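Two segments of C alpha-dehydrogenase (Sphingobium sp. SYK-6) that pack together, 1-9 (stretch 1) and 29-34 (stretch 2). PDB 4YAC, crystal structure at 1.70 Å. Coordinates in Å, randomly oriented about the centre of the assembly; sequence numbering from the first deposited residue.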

# COMPACT_ATOMS: atom_id res chain seq x y z
N MET A 1 -1.72 21.02 14.79
CA MET A 1 -2.68 21.23 15.91
C MET A 1 -2.01 22.01 17.04
O MET A 1 -0.90 21.65 17.45
CB MET A 1 -3.20 19.90 16.44
CG MET A 1 -4.12 20.04 17.65
SD MET A 1 -5.22 18.63 17.89
CE MET A 1 -4.16 17.51 18.79
N GLN A 2 -2.67 23.05 17.54
CA GLN A 2 -2.08 23.94 18.54
C GLN A 2 -2.64 23.69 19.93
O GLN A 2 -3.64 22.98 20.09
CB GLN A 2 -2.31 25.40 18.14
CG GLN A 2 -1.02 26.21 18.10
CD GLN A 2 0.01 25.64 17.13
OE1 GLN A 2 -0.22 25.59 15.92
NE2 GLN A 2 1.14 25.21 17.67
N ASP A 3 -1.97 24.28 20.91
CA ASP A 3 -2.40 24.26 22.31
C ASP A 3 -2.67 22.85 22.83
O ASP A 3 -3.73 22.58 23.39
CB ASP A 3 -3.63 25.14 22.48
CG ASP A 3 -3.35 26.60 22.18
OD1 ASP A 3 -2.82 27.30 23.06
OD2 ASP A 3 -3.68 27.05 21.07
N LEU A 4 -1.71 21.95 22.65
CA LEU A 4 -1.88 20.54 22.99
C LEU A 4 -2.09 20.29 24.48
O LEU A 4 -2.59 19.24 24.86
CB LEU A 4 -0.67 19.74 22.50
CG LEU A 4 -0.41 19.74 20.99
CD1 LEU A 4 0.85 18.95 20.68
CD2 LEU A 4 -1.59 19.16 20.23
N GLU A 5 -1.71 21.25 25.32
CA GLU A 5 -1.85 21.07 26.77
C GLU A 5 -3.30 20.81 27.16
O GLU A 5 -4.18 21.60 26.84
CB GLU A 5 -1.32 22.28 27.53
CG GLU A 5 -1.40 22.12 29.04
CD GLU A 5 -0.78 23.28 29.79
OE1 GLU A 5 -0.53 24.33 29.17
OE2 GLU A 5 -0.55 23.14 31.01
N GLY A 6 -3.52 19.69 27.85
CA GLY A 6 -4.85 19.34 28.31
C GLY A 6 -5.70 18.60 27.29
O GLY A 6 -6.77 18.09 27.62
N LYS A 7 -5.23 18.54 26.05
CA LYS A 7 -5.95 17.81 25.02
C LYS A 7 -5.65 16.33 25.15
O LYS A 7 -4.68 15.93 25.80
CB LYS A 7 -5.59 18.33 23.63
CG LYS A 7 -6.14 19.73 23.36
CD LYS A 7 -5.96 20.17 21.92
CE LYS A 7 -6.45 21.60 21.75
NZ LYS A 7 -6.40 22.06 20.34
N VAL A 8 -6.50 15.51 24.54
CA VAL A 8 -6.48 14.06 24.74
C VAL A 8 -5.83 13.30 23.59
O VAL A 8 -6.23 13.47 22.44
CB VAL A 8 -7.90 13.52 24.95
CG1 VAL A 8 -7.89 12.03 25.25
CG2 VAL A 8 -8.59 14.28 26.08
N ALA A 9 -4.86 12.46 23.91
CA ALA A 9 -4.20 11.62 22.91
C ALA A 9 -4.52 10.15 23.15
O ALA A 9 -4.60 9.70 24.30
CB ALA A 9 -2.69 11.84 22.93
N GLU A 29 6.19 16.38 27.99
CA GLU A 29 6.52 17.68 27.40
C GLU A 29 5.27 18.45 26.98
O GLU A 29 5.04 19.58 27.41
CB GLU A 29 7.44 17.52 26.19
CG GLU A 29 8.73 16.79 26.49
CD GLU A 29 9.61 16.64 25.26
OE1 GLU A 29 9.48 17.47 24.33
OE2 GLU A 29 10.42 15.69 25.23
N ALA A 30 4.46 17.82 26.13
CA ALA A 30 3.27 18.48 25.58
C ALA A 30 2.15 18.60 26.61
O ALA A 30 1.19 19.34 26.40
CB ALA A 30 2.77 17.72 24.36
N GLN A 31 2.27 17.86 27.71
CA GLN A 31 1.28 17.89 28.78
C GLN A 31 -0.12 17.52 28.29
O GLN A 31 -1.11 18.09 28.74
CB GLN A 31 1.26 19.27 29.44
CG GLN A 31 2.59 19.68 30.04
CD GLN A 31 2.54 21.05 30.69
OE1 GLN A 31 2.83 22.06 30.05
NE2 GLN A 31 2.17 21.09 31.96
N MET A 32 -0.20 16.56 27.37
CA MET A 32 -1.49 16.03 26.96
C MET A 32 -1.98 15.01 27.97
O MET A 32 -1.19 14.43 28.72
CB MET A 32 -1.40 15.38 25.57
CG MET A 32 -0.91 16.31 24.49
SD MET A 32 -1.14 15.63 22.84
CE MET A 32 -2.92 15.75 22.67
N LYS A 33 -3.29 14.79 27.99
CA LYS A 33 -3.87 13.65 28.68
C LYS A 33 -3.78 12.47 27.73
O LYS A 33 -4.39 12.50 26.67
CB LYS A 33 -5.31 13.92 29.09
CG LYS A 33 -5.48 15.14 29.99
CD LYS A 33 -6.94 15.49 30.18
CE LYS A 33 -7.12 16.73 31.05
NZ LYS A 33 -8.55 17.10 31.21
N VAL A 34 -3.00 11.46 28.11
CA VAL A 34 -2.69 10.37 27.19
C VAL A 34 -3.29 9.04 27.62
O VAL A 34 -3.08 8.59 28.74
CB VAL A 34 -1.18 10.19 27.04
CG1 VAL A 34 -0.87 9.08 26.03
CG2 VAL A 34 -0.52 11.50 26.62

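Which donors and acceptors join the two backbones? Three hydrogen bonds do, all between main-chain atoms. Gly 6 N gives its proton to Gln 31 O at 3.0 Å and nearly in line, Lys 33 N gives to Lys 7 O at 2.8 Å, and Ala 9 N gives to Lys 33 O at 2.8 Å. Lys 33 thus uses both its amide and its carbonyl on stretch 1, gripping the residues before and after Val 8, as expected where parallel strands begin. Lys 33 O also receives a CA-H...O contact from Val 8 CA at 3.2 Å, and Ala 9 O receives one from Val 34 CA at 3.5 Å.

How does the loop before the strand reach its partner? A type II turn runs from Leu 4 to Lys 7, closed by Lys 7 N donating to Leu 4 O at 3.0 Å. This leaves the Gly 6 amide free for Gln 31 O. Glycine suits the site: with phi 86° and psi -10°, a CB would jam against the carbonyl O of Glu 5.

What fills the space between the stretches? Met 32 is the residue most covered by the contact. Its CE lies 3.9 Å from Ala 9 CB, while its CG approaches Leu 4 CB at 4.0 Å. The small Ala 9 side chain also meets Val 34 CG2 from its CB at 4.3 Å, on the same face of the sheet. Leu 4 CD1 adds a contact with Ala 30 CB at 4.3 Å, extending this buried apolar patch.

Where do the polar side chains go? Glu 5 and Gln 31 lie exposed at the margin, with Glu 5 OE2 3.5 Å from Gln 31 NE2, close but not hydrogen-bonded. The extended Lys 7 side chain leads away from stretch 2, and its NZ donates to Gln 2 O at 2.9 Å.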